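Local coordinates for hypothetical protein Atu1826 (Agrobacterium tumefaciens, PDB 2I3D) that is of unknown function but has the alpha/beta-hydrolase fold and is probably a hydrolase, at residues Lys45-Ala50 against Gly79-Arg84; Ser109-Val114 against Met141-Ile146. All blocks are in the same frame, centred on the assembly; numbering follows the deposited sequence. Where two conformers were deposited one is given.

In the fold
Contacts 1 and 2 lie in series along the chain, both segments of contact 1 preceding those of contact 2, with their centres about 12 Å apart. Contact 1 pairs the parallel strands 49-53 and 81-85 in the central sheet; contact 2 joins helix 101-117, which follows strand 81-85 in sequence, to the end of helix 131-142 and the turn into strand 146-152. They meet where Val114 packs on Ile49, Thr81 and Leu83, so one face of the contact 1 strand pair is the floor on which the contact 2 helix rests. The arrangement illustrates the layering of an alpha/beta-hydrolase core; helix 131-142 begins just after Ser130, the probable nucleophile on its elbow.

Contact 1. Residues Lys45-Ala50 against Gly79-Arg84; sequences KSAPIA and GFTTLR
With CG anti to its own carbonyl carbon (chi1 -78°), Phe80 turns its ring across Pro48, while the same kind of rotation in Thr81 (chi1 -72°) brings OG1 to a water and to Ser42 N and sends CG2 to helix 101-117. Pro48 CG sits over one face of the Phe80 ring, 3.6 Å from the centroid, in a CH-pi contact; the two side chains cross at about a right angle. Ala50 CB approaches the same ring obliquely, 3.7 Å from Phe80 CD2. The backbones form a parallel ladder: Thr81 N donates to Pro48 O (2.9 Å), Ala50 N to Thr81 O (2.7 Å) and Leu83 N to Ala50 O (2.9 Å). This is the strand pairing of a beta-alpha-beta crossover, in which helix 66-77 links strand 49-53 to strand 81-85 and ends in a Schellman motif with Gly79 at C-prime. Ile49 and Thr81 lie side by side on the face packed by helix 101-117, with Ile49 CG1 4.1 Å from Thr81 CB; Ala50 and Thr82 face helix 66-77. At the strand entrance the water joins Ala47 O to Thr81 OG1, which also accepts a hydrogen bond from Ser42 N.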
# COMPACT_ATOMS: atom_id res chain seq x y z
N LYS B 45 -9.77 -23.12 -20.18
CA LYS B 45 -8.74 -24.10 -20.56
C LYS B 45 -7.65 -23.49 -21.44
O LYS B 45 -7.89 -22.79 -22.42
CB LYS B 45 -9.35 -25.37 -21.18
CG LYS B 45 -10.29 -26.18 -20.25
CD LYS B 45 -9.67 -26.55 -18.89
CE LYS B 45 -8.63 -27.68 -19.00
NZ LYS B 45 -9.26 -29.03 -19.05
N SER B 46 -6.40 -23.76 -21.04
CA SER B 46 -5.24 -23.12 -21.69
C SER B 46 -5.24 -21.61 -21.39
O SER B 46 -4.71 -20.84 -22.19
CB SER B 46 -5.25 -23.32 -23.22
OG SER B 46 -4.94 -24.66 -23.63
N ALA B 47 -5.86 -21.18 -20.29
CA ALA B 47 -5.94 -19.73 -20.00
C ALA B 47 -4.53 -19.14 -19.83
O ALA B 47 -3.63 -19.81 -19.30
CB ALA B 47 -6.78 -19.44 -18.78
N PRO B 48 -4.34 -17.88 -20.26
CA PRO B 48 -3.02 -17.28 -20.10
C PRO B 48 -2.73 -17.08 -18.62
O PRO B 48 -3.67 -16.97 -17.83
CB PRO B 48 -3.17 -15.93 -20.79
CG PRO B 48 -4.63 -15.58 -20.65
CD PRO B 48 -5.31 -16.94 -20.84
N ILE B 49 -1.45 -17.06 -18.28
CA ILE B 49 -0.98 -16.81 -16.91
C ILE B 49 -0.56 -15.34 -16.72
O ILE B 49 0.10 -14.76 -17.57
CB ILE B 49 0.19 -17.74 -16.55
CG1 ILE B 49 -0.32 -19.20 -16.50
CG2 ILE B 49 0.81 -17.37 -15.19
CD1 ILE B 49 0.76 -20.27 -16.66
N ALA B 50 -0.90 -14.79 -15.57
CA ALA B 50 -0.42 -13.46 -15.23
C ALA B 50 0.36 -13.56 -13.91
O ALA B 50 -0.15 -14.15 -12.95
CB ALA B 50 -1.58 -12.47 -15.09
N GLY B 79 -10.01 -13.42 -16.89
CA GLY B 79 -9.87 -14.86 -17.16
C GLY B 79 -8.48 -15.44 -17.11
O GLY B 79 -8.26 -16.59 -17.52
N PHE B 80 -7.51 -14.67 -16.62
CA PHE B 80 -6.14 -15.18 -16.50
C PHE B 80 -6.00 -16.08 -15.27
O PHE B 80 -6.63 -15.84 -14.23
CB PHE B 80 -5.13 -14.02 -16.31
CG PHE B 80 -4.79 -13.27 -17.59
CD1 PHE B 80 -5.73 -12.46 -18.20
CD2 PHE B 80 -3.50 -13.35 -18.13
CE1 PHE B 80 -5.41 -11.75 -19.37
CE2 PHE B 80 -3.16 -12.66 -19.30
CZ PHE B 80 -4.11 -11.84 -19.91
N THR B 81 -5.16 -17.10 -15.37
CA THR B 81 -4.65 -17.78 -14.17
C THR B 81 -3.64 -16.81 -13.57
O THR B 81 -2.69 -16.41 -14.26
CB THR B 81 -3.98 -19.11 -14.55
OG1 THR B 81 -5.01 -20.04 -14.92
CG2 THR B 81 -3.13 -19.67 -13.39
N THR B 82 -3.81 -16.45 -12.31
CA THR B 82 -3.09 -15.28 -11.78
C THR B 82 -2.38 -15.61 -10.50
O THR B 82 -2.95 -16.25 -9.62
CB THR B 82 -4.05 -14.01 -11.58
OG1 THR B 82 -4.88 -13.86 -12.74
CG2 THR B 82 -3.26 -12.73 -11.37
N LEU B 83 -1.13 -15.16 -10.37
CA LEU B 83 -0.34 -15.35 -9.14
C LEU B 83 0.32 -14.04 -8.76
O LEU B 83 0.96 -13.44 -9.61
CB LEU B 83 0.74 -16.42 -9.37
CG LEU B 83 1.70 -16.66 -8.21
CD1 LEU B 83 0.98 -17.38 -7.04
CD2 LEU B 83 2.89 -17.44 -8.69
N ARG B 84 0.15 -13.58 -7.52
CA ARG B 84 1.06 -12.61 -6.92
C ARG B 84 1.78 -13.32 -5.79
O ARG B 84 1.27 -14.28 -5.20
CB ARG B 84 0.34 -11.36 -6.40
CG ARG B 84 -0.78 -11.64 -5.35
CD ARG B 84 -1.55 -10.34 -5.05
NE ARG B 84 -2.24 -10.38 -3.75
CZ ARG B 84 -3.42 -10.96 -3.54
NH1 ARG B 84 -4.07 -11.58 -4.52
NH2 ARG B 84 -3.94 -10.92 -2.33
O HOH W 1 -4.08 -21.33 -17.05

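Contact 2. Residues Ser109-Val114 against Met141-Ile146; sequences SALDWV and MRRPEI
Arg143 and Leu111 reach toward each other across the contact, the guanidinium lying against the leucine: Leu111 CD2 is over one face of the flat group, and Leu111 CG is 3.5 Å from Arg143 NH1. Bends at both chi2 and chi3 fold the arginine chain so that the guanidinium lies here with NE turned to Glu145. Asp112 OD1 takes a hydrogen bond from Arg143 NH1 at 2.8 Å and a weak one from Arg143 NH2 at 3.0 Å; one oxygen thus meets both terminal nitrogens in a salt bridge, though both bonds are bent and OD1 lies somewhat out of the guanidinium plane; the two flat groups are inclined by only 22°. Within the turn, Arg143 NE donates to Glu145 OE2 at 2.9 Å, almost straight (171°), in the guanidinium plane and on the syn side of the carboxylate but tilted from the carboxylate plane. Asp112, Arg143 and Glu145 thus form a network in which the arginine separates two like charges, likely favouring both carboxylates ionised. Gln115 NE2 is a further donor to Glu145 OE2, beside Arg143 NE and a weak bond from Arg143 NH1, and Gln115 OE1 weakly accepts from Arg143 NH1. Leu111 CD2 also packs on Ile146 CD1 (4.1 Å), carrying the contact from the charged edge into the interior. The type I turn from Arg143 to Ile146 leads from helix 131-142 into strand 146-152; Leu111 and Ile146 converge on Cys124 of strand 124-129, and Leu111 also rests on Ile49 and Ile51 of strand 49-53, joining helix 101-117 to this connection on the sheet face it covers.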
# COMPACT_ATOMS: atom_id res chain seq x y z
N SER B 109 10.89 -18.99 -10.61
CA SER B 109 10.35 -20.13 -9.87
C SER B 109 8.86 -20.06 -9.74
O SER B 109 8.16 -21.09 -9.86
CB SER B 109 10.94 -20.24 -8.46
OG SER B 109 12.27 -20.71 -8.51
N ALA B 110 8.37 -18.86 -9.50
CA ALA B 110 6.92 -18.63 -9.43
C ALA B 110 6.22 -18.96 -10.73
O ALA B 110 5.22 -19.69 -10.75
CB ALA B 110 6.61 -17.15 -9.02
N LEU B 111 6.77 -18.45 -11.84
CA LEU B 111 6.22 -18.74 -13.17
C LEU B 111 6.29 -20.24 -13.50
O LEU B 111 5.30 -20.81 -13.99
CB LEU B 111 6.90 -17.90 -14.26
CG LEU B 111 6.27 -18.04 -15.65
CD1 LEU B 111 4.70 -17.93 -15.72
CD2 LEU B 111 6.92 -17.02 -16.59
N ASP B 112 7.41 -20.87 -13.15
CA ASP B 112 7.55 -22.35 -13.36
C ASP B 112 6.47 -23.11 -12.59
O ASP B 112 5.85 -24.08 -13.10
CB ASP B 112 8.92 -22.84 -12.88
CG ASP B 112 10.07 -22.40 -13.78
OD1 ASP B 112 9.88 -21.93 -14.93
OD2 ASP B 112 11.21 -22.57 -13.31
N TRP B 113 6.26 -22.71 -11.34
CA TRP B 113 5.26 -23.35 -10.49
C TRP B 113 3.85 -23.27 -11.09
O TRP B 113 3.16 -24.32 -11.22
CB TRP B 113 5.30 -22.75 -9.10
CG TRP B 113 4.31 -23.32 -8.16
CD1 TRP B 113 4.44 -24.48 -7.43
CD2 TRP B 113 3.04 -22.76 -7.82
NE1 TRP B 113 3.33 -24.66 -6.64
CE2 TRP B 113 2.45 -23.63 -6.87
CE3 TRP B 113 2.35 -21.61 -8.21
CZ2 TRP B 113 1.20 -23.38 -6.31
CZ3 TRP B 113 1.09 -21.37 -7.66
CH2 TRP B 113 0.53 -22.25 -6.72
N VAL B 114 3.42 -22.07 -11.50
CA VAL B 114 2.08 -21.92 -12.10
C VAL B 114 2.01 -22.72 -13.39
O VAL B 114 1.02 -23.42 -13.65
CB VAL B 114 1.66 -20.42 -12.36
CG1 VAL B 114 0.18 -20.34 -12.82
CG2 VAL B 114 1.85 -19.61 -11.16
N MSE B 141 12.37 -10.60 -20.68
CA MSE B 141 13.52 -10.81 -21.56
C MSE B 141 13.93 -12.30 -21.65
O MSE B 141 14.31 -12.77 -22.72
CB MSE B 141 14.69 -9.92 -21.08
CG MSE B 141 15.77 -9.65 -22.10
SE MSE B 141 15.09 -8.67 -23.67
CE MSE B 141 16.63 -9.23 -24.76
N ARG B 142 13.78 -13.03 -20.54
CA ARG B 142 14.20 -14.45 -20.45
C ARG B 142 13.18 -15.48 -20.92
O ARG B 142 13.53 -16.64 -21.17
CB ARG B 142 14.52 -14.80 -19.00
CG ARG B 142 15.60 -13.97 -18.41
CD ARG B 142 16.24 -14.70 -17.27
NE ARG B 142 17.64 -14.32 -17.16
CZ ARG B 142 18.42 -14.61 -16.13
NH1 ARG B 142 17.91 -15.30 -15.10
NH2 ARG B 142 19.68 -14.22 -16.12
N ARG B 143 11.91 -15.08 -20.99
CA ARG B 143 10.86 -16.04 -21.14
C ARG B 143 10.03 -15.74 -22.38
O ARG B 143 9.15 -14.85 -22.34
CB ARG B 143 9.97 -16.08 -19.89
CG ARG B 143 10.71 -16.49 -18.61
CD ARG B 143 11.09 -17.97 -18.64
NE ARG B 143 9.97 -18.79 -18.21
CZ ARG B 143 9.91 -19.46 -17.07
NH1 ARG B 143 8.82 -20.16 -16.80
NH2 ARG B 143 10.92 -19.45 -16.21
N PRO B 144 10.27 -16.49 -23.49
CA PRO B 144 9.62 -16.16 -24.76
C PRO B 144 8.08 -16.24 -24.70
O PRO B 144 7.42 -15.64 -25.53
CB PRO B 144 10.20 -17.20 -25.76
CG PRO B 144 10.77 -18.26 -24.93
CD PRO B 144 11.17 -17.66 -23.62
N GLU B 145 7.53 -16.98 -23.75
CA GLU B 145 6.08 -17.13 -23.67
C GLU B 145 5.39 -15.85 -23.16
O GLU B 145 4.14 -15.74 -23.20
CB GLU B 145 5.68 -18.38 -22.84
CG GLU B 145 6.00 -18.28 -21.34
CD GLU B 145 7.42 -18.73 -20.94
OE1 GLU B 145 8.37 -18.64 -21.73
OE2 GLU B 145 7.59 -19.19 -19.80
N ILE B 146 6.19 -14.89 -22.68
CA ILE B 146 5.62 -13.66 -22.10
C ILE B 146 5.31 -12.68 -23.22
O ILE B 146 6.22 -12.09 -23.79
CB ILE B 146 6.52 -13.05 -21.05
CG1 ILE B 146 6.61 -14.02 -19.84
CG2 ILE B 146 5.89 -11.74 -20.57
CD1 ILE B 146 7.48 -13.55 -18.67